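Long-range contacts in heat-inducible transcription repressor HrcA (Thermotoga maritima, PDB 1STZ), which probably acts as a DNA-binding repressor of the class I heat-shock operons grpE-dnaK-dnaJ and groELS: residues V37-V42 against F50-I55; R20-C25 against N57-L62; L148-I153 against L160-L165. All coordinates share one frame; numbering follows the deposited sequence.

Contact 1. Residues V37-V42 against F50-I55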
loop_
_atom_site.group_PDB
_atom_site.type_symbol
_atom_site.label_atom_id
_atom_site.label_comp_id
_atom_site.label_asym_id
_atom_site.label_seq_id
_atom_site.Cartn_x
_atom_site.Cartn_y
_atom_site.Cartn_z
ATOM N N VAL A 37 7.171 18.535 -30.903
ATOM C CA VAL A 37 6.091 17.793 -31.542
ATOM C C VAL A 37 5.727 18.392 -32.898
ATOM O O VAL A 37 5.285 19.542 -32.983
ATOM C CB VAL A 37 4.829 17.767 -30.656
ATOM C CG1 VAL A 37 3.729 16.949 -31.311
ATOM C CG2 VAL A 37 5.151 17.227 -29.250
ATOM N N SER A 38 5.902 17.600 -33.952
ATOM C CA SER A 38 5.616 18.046 -35.309
ATOM C C SER A 38 4.151 17.841 -35.691
ATOM O O SER A 38 3.407 17.172 -34.983
ATOM C CB SER A 38 6.501 17.297 -36.292
ATOM O OG SER A 38 6.146 15.925 -36.334
ATOM N N SER A 39 3.752 18.427 -36.818
ATOM C CA SER A 39 2.418 18.224 -37.380
ATOM C C SER A 39 2.146 16.734 -37.630
ATOM O O SER A 39 1.076 16.213 -37.288
ATOM C CB SER A 39 2.286 18.992 -38.699
ATOM O OG SER A 39 3.240 18.535 -39.654
ATOM N N GLN A 40 3.132 16.057 -38.218
ATOM C CA GLN A 40 3.033 14.630 -38.508
ATOM C C GLN A 40 2.851 13.805 -37.237
ATOM O O GLN A 40 2.181 12.774 -37.269
ATOM C CB GLN A 40 4.268 14.124 -39.273
ATOM C CG GLN A 40 4.692 14.960 -40.492
ATOM C CD GLN A 40 3.521 15.520 -41.297
ATOM O OE1 GLN A 40 2.971 16.573 -40.958
ATOM N NE2 GLN A 40 3.149 14.826 -42.365
ATOM N N ARG A 41 3.447 14.249 -36.129
ATOM C CA ARG A 41 3.302 13.545 -34.855
ATOM C C ARG A 41 1.871 13.640 -34.347
ATOM O O ARG A 41 1.314 12.633 -33.919
ATOM C CB ARG A 41 4.255 14.084 -33.774
ATOM C CG ARG A 41 5.685 13.516 -33.818
ATOM C CD ARG A 41 5.888 12.092 -33.253
ATOM N NE ARG A 41 4.821 11.634 -32.353
ATOM C CZ ARG A 41 4.448 10.358 -32.205
ATOM N NH1 ARG A 41 5.050 9.378 -32.875
ATOM N NH2 ARG A 41 3.460 10.053 -31.375
ATOM N N VAL A 42 1.274 14.834 -34.390
ATOM C CA VAL A 42 -0.053 15.015 -33.780
ATOM C C VAL A 42 -1.118 14.200 -34.518
ATOM O O VAL A 42 -2.080 13.747 -33.908
ATOM C CB VAL A 42 -0.501 16.522 -33.598
ATOM C CG1 VAL A 42 0.680 17.467 -33.502
ATOM C CG2 VAL A 42 -1.468 16.974 -34.678
ATOM N N PHE A 50 -8.198 15.776 -40.051
ATOM C CA PHE A 50 -7.815 16.849 -40.967
ATOM C C PHE A 50 -6.415 16.614 -41.547
ATOM O O PHE A 50 -5.663 15.761 -41.067
ATOM C CB PHE A 50 -7.863 18.200 -40.241
ATOM C CG PHE A 50 -9.254 18.629 -39.828
ATOM C CD1 PHE A 50 -9.744 18.339 -38.554
ATOM C CD2 PHE A 50 -10.068 19.338 -40.707
ATOM C CE1 PHE A 50 -11.025 18.740 -38.171
ATOM C CE2 PHE A 50 -11.348 19.740 -40.331
ATOM C CZ PHE A 50 -11.827 19.441 -39.065
ATOM N N SER A 51 -6.079 17.395 -42.572
ATOM C CA SER A 51 -4.854 17.212 -43.351
ATOM C C SER A 51 -3.604 17.672 -42.614
ATOM O O SER A 51 -3.691 18.420 -41.649
ATOM C CB SER A 51 -4.951 17.997 -44.660
ATOM O OG SER A 51 -4.729 19.378 -44.422
ATOM N N SER A 52 -2.446 17.237 -43.098
ATOM C CA SER A 52 -1.155 17.632 -42.525
ATOM C C SER A 52 -0.864 19.125 -42.694
ATOM O O SER A 52 -0.251 19.740 -41.819
ATOM C CB SER A 52 -0.015 16.818 -43.155
ATOM O OG SER A 52 1.192 17.566 -43.210
ATOM N N ALA A 53 -1.281 19.697 -43.822
ATOM C CA ALA A 53 -1.095 21.129 -44.067
ATOM C C ALA A 53 -1.941 21.966 -43.103
ATOM O O ALA A 53 -1.510 23.020 -42.639
ATOM C CB ALA A 53 -1.435 21.471 -45.509
ATOM N N THR A 54 -3.139 21.475 -42.800
ATOM C CA THR A 54 -4.072 22.159 -41.907
ATOM C C THR A 54 -3.528 22.232 -40.493
ATOM O O THR A 54 -3.734 23.230 -39.807
ATOM C CB THR A 54 -5.441 21.436 -41.899
ATOM O OG1 THR A 54 -6.017 21.463 -43.214
ATOM C CG2 THR A 54 -6.461 22.171 -41.028
ATOM N N ILE A 55 -2.836 21.176 -40.068
ATOM C CA ILE A 55 -2.268 21.110 -38.720
ATOM C C ILE A 55 -1.112 22.091 -38.568
ATOM O O ILE A 55 -0.958 22.705 -37.521
ATOM C CB ILE A 55 -1.779 19.672 -38.385
ATOM C CG1 ILE A 55 -2.929 18.655 -38.454
ATOM C CG2 ILE A 55 -1.113 19.629 -37.016
ATOM C CD1 ILE A 55 -4.004 18.816 -37.408
#
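The first turns of helices 39-45 and 52-64 draw closest at Ser-39 and Ile-55, whose CA atoms lie only 5.7 Å apart, a spacing that suits a side chain as small as serine. Ile-55 lays its CG2 methyl on Ser-39 CB (3.8 Å), and the same methyl meets Val-42 CG2 tip to tip at 3.6 Å, so beta-branched residues fill the inner side. At the outer side Gln-40 sets off away from the other helix, but a bend at chi2 (-38°) brings its amide back. OE1 then takes two hydroxyls in the carbonyl plane, each on a lone pair: Ser-52 OG at 3.0 Å, and Ser-39 OG at 2.4 Å, a shortness that may come from the model. Two donors on one oxygen should restrain the amide's rotation. An alanine at Ser-52 would lose the hydroxyl and would probably leave the Gln-40 amide less firmly held against helix 52-64. Ser-38 N-caps its helix, OG accepting from Arg-41 N at 3.2 Å. The two helices form a helix-turn-helix, consistent with DNA binding. Val-42 and Ile-55 continue inward onto Ile-26 and Val-22 of helix 17-33, while the backbone of Val-37 bonds to Arg-77, just before strand 78-79.

Contact 2. Residues R20-C25 against N57-L62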
loop_
_atom_site.group_PDB
_atom_site.type_symbol
_atom_site.label_atom_id
_atom_site.label_comp_id
_atom_site.label_asym_id
_atom_site.label_seq_id
_atom_site.Cartn_x
_atom_site.Cartn_y
_atom_site.Cartn_z
ATOM N N ARG A 20 -7.777 23.987 -30.545
ATOM C CA ARG A 20 -7.727 23.670 -29.121
ATOM C C ARG A 20 -7.265 22.225 -28.931
ATOM O O ARG A 20 -6.413 21.952 -28.108
ATOM C CB ARG A 20 -9.098 23.881 -28.465
ATOM C CG ARG A 20 -9.395 25.323 -28.036
ATOM C CD ARG A 20 -10.709 25.488 -27.272
ATOM N NE ARG A 20 -11.407 26.721 -27.667
ATOM C CZ ARG A 20 -11.067 27.952 -27.261
ATOM N NH1 ARG A 20 -10.048 28.138 -26.424
ATOM N NH2 ARG A 20 -11.755 29.007 -27.689
ATOM N N LYS A 21 -7.823 21.307 -29.712
ATOM C CA LYS A 21 -7.443 19.905 -29.641
ATOM C C LYS A 21 -6.002 19.717 -30.088
ATOM O O LYS A 21 -5.274 18.961 -29.473
ATOM C CB LYS A 21 -8.384 19.045 -30.474
ATOM C CG LYS A 21 -9.841 19.096 -29.991
ATOM C CD LYS A 21 -10.408 17.711 -29.660
ATOM C CE LYS A 21 -10.936 16.973 -30.893
ATOM N NZ LYS A 21 -11.953 15.925 -30.549
ATOM N N VAL A 22 -5.576 20.435 -31.120
ATOM C CA VAL A 22 -4.194 20.347 -31.587
ATOM C C VAL A 22 -3.212 20.810 -30.492
ATOM O O VAL A 22 -2.162 20.203 -30.287
ATOM C CB VAL A 22 -3.969 21.182 -32.872
ATOM C CG1 VAL A 22 -2.495 21.214 -33.241
ATOM C CG2 VAL A 22 -4.789 20.622 -34.034
ATOM N N LEU A 23 -3.561 21.875 -29.785
ATOM C CA LEU A 23 -2.703 22.395 -28.731
ATOM C C LEU A 23 -2.640 21.386 -27.593
ATOM O O LEU A 23 -1.587 21.132 -27.024
ATOM C CB LEU A 23 -3.250 23.723 -28.215
ATOM C CG LEU A 23 -2.285 24.740 -27.600
ATOM C CD1 LEU A 23 -2.976 25.594 -26.545
ATOM C CD2 LEU A 23 -0.996 24.171 -27.077
ATOM N N TYR A 24 -3.794 20.813 -27.279
ATOM C CA TYR A 24 -3.904 19.817 -26.232
ATOM C C TYR A 24 -3.020 18.602 -26.535
ATOM O O TYR A 24 -2.289 18.129 -25.665
ATOM C CB TYR A 24 -5.367 19.406 -26.100
ATOM C CG TYR A 24 -5.633 18.465 -24.980
ATOM C CD1 TYR A 24 -5.849 17.123 -25.217
ATOM C CD2 TYR A 24 -5.668 18.922 -23.674
ATOM C CE1 TYR A 24 -6.109 16.258 -24.189
ATOM C CE2 TYR A 24 -5.922 18.067 -22.637
ATOM C CZ TYR A 24 -6.137 16.738 -22.902
ATOM O OH TYR A 24 -6.371 15.896 -21.865
ATOM N N CYS A 25 -3.054 18.120 -27.776
ATOM C CA CYS A 25 -2.270 16.934 -28.137
ATOM C C CYS A 25 -0.769 17.202 -28.075
ATOM O O CYS A 25 -0.024 16.362 -27.585
ATOM C CB CYS A 25 -2.659 16.399 -29.514
ATOM S SG CYS A 25 -4.173 15.424 -29.441
ATOM N N ASN A 57 -0.795 24.884 -40.238
ATOM C CA ASN A 57 -1.437 26.200 -40.216
ATOM C C ASN A 57 -1.994 26.536 -38.839
ATOM O O ASN A 57 -1.991 27.688 -38.427
ATOM C CB ASN A 57 -2.578 26.270 -41.235
ATOM C CG ASN A 57 -2.096 26.589 -42.630
ATOM O OD1 ASN A 57 -2.230 25.773 -43.546
ATOM N ND2 ASN A 57 -1.542 27.782 -42.807
ATOM N N ASP A 58 -2.499 25.517 -38.151
ATOM C CA ASP A 58 -2.988 25.669 -36.787
ATOM C C ASP A 58 -1.820 25.921 -35.852
ATOM O O ASP A 58 -1.932 26.709 -34.921
ATOM C CB ASP A 58 -3.733 24.413 -36.332
ATOM C CG ASP A 58 -4.976 24.151 -37.138
ATOM O OD1 ASP A 58 -5.474 25.087 -37.799
ATOM O OD2 ASP A 58 -5.521 23.026 -37.179
ATOM N N MET A 59 -0.703 25.246 -36.118
ATOM C CA MET A 59 0.514 25.394 -35.331
ATOM C C MET A 59 1.170 26.763 -35.533
ATOM O O MET A 59 1.858 27.256 -34.636
ATOM C CB MET A 59 1.498 24.267 -35.655
ATOM C CG MET A 59 1.100 22.940 -34.987
ATOM S SD MET A 59 1.982 21.496 -35.562
ATOM C CE MET A 59 3.435 21.639 -34.602
ATOM N N LYS A 60 0.945 27.372 -36.694
ATOM C CA LYS A 60 1.411 28.734 -36.961
ATOM C C LYS A 60 0.580 29.713 -36.127
ATOM O O LYS A 60 1.120 30.628 -35.501
ATOM C CB LYS A 60 1.296 29.071 -38.455
ATOM C CG LYS A 60 2.632 29.364 -39.161
ATOM C CD LYS A 60 3.405 28.081 -39.499
ATOM C CE LYS A 60 4.302 27.616 -38.345
ATOM N NZ LYS A 60 3.733 26.427 -37.615
ATOM N N LYS A 61 -0.736 29.504 -36.117
ATOM C CA LYS A 61 -1.632 30.305 -35.292
ATOM C C LYS A 61 -1.326 30.156 -33.794
ATOM O O LYS A 61 -1.374 31.123 -33.046
ATOM C CB LYS A 61 -3.088 29.935 -35.580
ATOM C CG LYS A 61 -4.110 30.793 -34.841
ATOM C CD LYS A 61 -5.522 30.552 -35.377
ATOM C CE LYS A 61 -6.490 31.657 -34.971
ATOM N NZ LYS A 61 -7.864 31.415 -35.509
ATOM N N LEU A 62 -0.998 28.945 -33.361
ATOM C CA LEU A 62 -0.716 28.683 -31.947
ATOM C C LEU A 62 0.550 29.411 -31.503
ATOM O O LEU A 62 0.624 29.948 -30.387
ATOM C CB LEU A 62 -0.566 27.183 -31.713
ATOM C CG LEU A 62 -1.866 26.374 -31.752
ATOM C CD1 LEU A 62 -1.559 24.882 -31.661
ATOM C CD2 LEU A 62 -2.817 26.800 -30.642
#
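Leu-62 reaches out of helix 52-64 and slants across Leu-23, its two methyls straddling the root of that side chain. CD2 lies against Leu-23 CG at 3.7 Å, whereas CD1 drops toward the backbone of the opposite helix and sits 4.0 Å from Leu-23 CB. That same CD1 also meets Val-22 CG1 at 4.1 Å, so a single branched tip lodges between two successive residues, a task for which leucine's forked end is well shaped. Its CG stands anti to the carbonyl carbon (chi1 -73°), and this projects the fork at the other helix. Val-22 divides its two methyls between different neighbours. CG1, anti to its own backbone N (chi1 173°), crosses Leu-62 obliquely and approaches Met-59 CG more loosely, at 4.4 Å; CG2 turns to Asp-58 and meets OD2 at 4.0 Å, the two side chains crossing at about a right angle.

The local helix axes cross at -80° with a closest approach of 10.0 Å, leaving room for one layer of such apolar side chains. In a winged helix-turn-helix domain, which the order of helices and the following two-stranded hairpin make plain, this is the packing of the first helix on the third, the usual recognition helix.

Asp-58 is a charged residue at an otherwise apolar interface, and its carboxylate is spoken for: OD2 makes a salt bridge to Arg-18 NE and OD1 accepts from Gln-19 NE2, both at the start of helix 17-33. This buried acid would probably stay ionised beside the arginine. Around the contact, Leu-23 and Leu-62 share Ile-68 of strand 68-69, Leu-23 also touches Phe-86 of helix 81-94, and Met-59 rests with Leu-62 on Ile-26.

Contact 3. Residues L148-I153 against L160-L165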
loop_
_atom_site.group_PDB
_atom_site.type_symbol
_atom_site.label_atom_id
_atom_site.label_comp_id
_atom_site.label_asym_id
_atom_site.label_seq_id
_atom_site.Cartn_x
_atom_site.Cartn_y
_atom_site.Cartn_z
ATOM N N LEU A 148 -1.336 20.054 26.533
ATOM C CA LEU A 148 -2.534 19.690 27.310
ATOM C C LEU A 148 -2.211 18.740 28.456
ATOM O O LEU A 148 -2.952 18.668 29.431
ATOM C CB LEU A 148 -3.579 19.033 26.399
ATOM C CG LEU A 148 -3.974 19.820 25.145
ATOM C CD1 LEU A 148 -4.874 19.002 24.253
ATOM C CD2 LEU A 148 -4.656 21.132 25.508
ATOM N N ARG A 149 -1.109 18.000 28.321
ATOM C CA ARG A 149 -0.704 16.999 29.317
ATOM C C ARG A 149 0.706 16.469 29.048
ATOM O O ARG A 149 1.103 16.316 27.899
ATOM C CB ARG A 149 -1.678 15.821 29.270
ATOM C CG ARG A 149 -1.439 14.743 30.296
ATOM C CD ARG A 149 -2.546 13.721 30.319
ATOM N NE ARG A 149 -2.142 12.487 30.987
ATOM C CZ ARG A 149 -2.647 11.288 30.726
ATOM N NH1 ARG A 149 -3.586 11.149 29.793
ATOM N NH2 ARG A 149 -2.203 10.220 31.389
ATOM N N VAL A 150 1.438 16.152 30.113
ATOM C CA VAL A 150 2.769 15.561 30.006
ATOM C C VAL A 150 2.742 14.178 30.636
ATOM O O VAL A 150 2.397 14.039 31.799
ATOM C CB VAL A 150 3.829 16.404 30.719
ATOM C CG1 VAL A 150 5.210 15.757 30.603
ATOM C CG2 VAL A 150 3.844 17.817 30.164
ATOM N N MET A 151 3.118 13.170 29.868
ATOM C CA MET A 151 3.124 11.791 30.338
ATOM C C MET A 151 4.559 11.297 30.517
ATOM O O MET A 151 5.391 11.473 29.623
ATOM C CB MET A 151 2.396 10.888 29.339
ATOM C CG MET A 151 0.911 11.197 29.144
ATOM S SD MET A 151 0.579 11.906 27.524
ATOM C CE MET A 151 0.813 13.460 27.800
ATOM N N LEU A 152 4.840 10.732 31.689
ATOM C CA LEU A 152 6.048 9.952 31.956
ATOM C C LEU A 152 5.667 8.542 32.395
ATOM O O LEU A 152 5.369 8.335 33.558
ATOM C CB LEU A 152 6.848 10.569 33.090
ATOM C CG LEU A 152 7.605 11.874 32.925
ATOM C CD1 LEU A 152 8.377 12.116 34.205
ATOM C CD2 LEU A 152 8.551 11.864 31.744
ATOM N N ILE A 153 5.702 7.575 31.483
ATOM C CA ILE A 153 5.246 6.201 31.770
ATOM C C ILE A 153 6.390 5.197 31.993
ATOM O O ILE A 153 7.072 4.836 31.056
ATOM C CB ILE A 153 4.373 5.723 30.592
ATOM C CG1 ILE A 153 3.141 6.626 30.447
ATOM C CG2 ILE A 153 3.954 4.280 30.780
ATOM C CD1 ILE A 153 3.235 7.559 29.320
ATOM N N LEU A 160 11.672 4.313 30.338
ATOM C CA LEU A 160 10.614 5.282 30.580
ATOM C C LEU A 160 10.133 5.803 29.239
ATOM O O LEU A 160 10.946 6.027 28.357
ATOM C CB LEU A 160 11.196 6.451 31.379
ATOM C CG LEU A 160 10.269 7.402 32.132
ATOM C CD1 LEU A 160 10.983 7.979 33.360
ATOM C CD2 LEU A 160 9.788 8.520 31.244
ATOM N N ILE A 161 8.832 6.017 29.070
ATOM C CA ILE A 161 8.353 6.683 27.871
ATOM C C ILE A 161 7.778 8.057 28.185
ATOM O O ILE A 161 6.844 8.196 28.967
ATOM C CB ILE A 161 7.336 5.805 27.087
ATOM C CG1 ILE A 161 8.047 4.573 26.520
ATOM C CG2 ILE A 161 6.736 6.605 25.944
ATOM C CD1 ILE A 161 7.123 3.514 25.971
ATOM N N PHE A 162 8.373 9.077 27.575
ATOM C CA PHE A 162 7.919 10.449 27.702
ATOM C C PHE A 162 7.104 10.807 26.474
ATOM O O PHE A 162 7.394 10.344 25.383
ATOM C CB PHE A 162 9.119 11.399 27.841
ATOM C CG PHE A 162 8.785 12.851 27.594
ATOM C CD1 PHE A 162 8.265 13.646 28.610
ATOM C CD2 PHE A 162 9.006 13.426 26.351
ATOM C CE1 PHE A 162 7.967 14.988 28.380
ATOM C CE2 PHE A 162 8.704 14.747 26.126
ATOM C CZ PHE A 162 8.182 15.530 27.144
ATOM N N SER A 163 6.105 11.657 26.656
ATOM C CA SER A 163 5.382 12.270 25.549
ATOM C C SER A 163 4.531 13.426 26.042
ATOM O O SER A 163 4.383 13.637 27.237
ATOM C CB SER A 163 4.493 11.258 24.820
ATOM O OG SER A 163 3.652 10.574 25.729
ATOM N N ILE A 164 4.012 14.215 25.111
ATOM C CA ILE A 164 3.074 15.261 25.463
ATOM C C ILE A 164 1.819 15.069 24.652
ATOM O O ILE A 164 1.858 14.504 23.568
ATOM C CB ILE A 164 3.661 16.671 25.233
ATOM C CG1 ILE A 164 3.973 16.907 23.753
ATOM C CG2 ILE A 164 4.899 16.868 26.077
ATOM C CD1 ILE A 164 4.474 18.300 23.450
ATOM N N LEU A 165 0.717 15.556 25.192
ATOM C CA LEU A 165 -0.548 15.585 24.487
ATOM C C LEU A 165 -0.743 17.000 23.994
ATOM O O LEU A 165 -0.499 17.955 24.715
ATOM C CB LEU A 165 -1.705 15.248 25.415
ATOM C CG LEU A 165 -2.600 14.110 24.975
ATOM C CD1 LEU A 165 -3.218 14.431 23.612
ATOM C CD2 LEU A 165 -1.821 12.780 24.934
#
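Hydrogen-bonded antiparallel pairs join the strands at Met-151 with Ser-163 and Ile-153 with Ile-161; the straightest bond, Ile-153 N to Ile-161 O, spans 2.8 Å at 175°. The ladder runs on to Leu-148 N, which bonds to Leu-165 O. Between the two pairs, Leu-152 faces Phe-162 without backbone bonds. Here Leu-152 CD2 meets the Phe-162 ring edge in plane, 3.6 Å from CD1, and packs on Leu-160 CD2 at 3.6 Å. Val-150 CG1 approaches Phe-162 CE1 obliquely. On the reverse side Met-151, unbranched and flexible, bends at chi2 and chi3 to swing SD across to Leu-165 CD2 (3.6 Å).

Further out, strand 169-177 pairs with the other edge of 159-166, completing a three-stranded sheet. Glu-188 and Asn-192 of helix 184-195 bond to Leu-152 N and Val-150 O, which point away from the hairpin, while helix 215-224 packs on Phe-162. The side bearing Met-151, Ile-153 and Leu-165 meets the second subunit, Ile-153 touching its counterpart and Arg-149 NH1 bonding to Val-155 O there. Ser-163 OG, buried without a partner in the model, probably carries a desolvation cost. The dimer-facing side thus probably relies mainly on apolar burial, with the Arg-149 bond at its margin.

From the N terminus, helix 17-33 supplies the first half of contact 2, which stays open until 57-62 comes back to it. Contact 1 opens at 37-42 and closes at 50-55 inside that loop, so it is nested within contact 2. Both use helix 52-64, their centres are about 9 Å apart, and they touch where Met-59 CE packs on Val-37 O; together they tie into one core the three helices of the winged helix-turn-helix domain, which probably binds DNA. Contact 3 follows in series, closing a short hairpin within the C-terminal family region. Its centre lies about 67 Å from that of contact 1, across the chain's centre, so dimer-facing sheet and winged-helix domain are well separated.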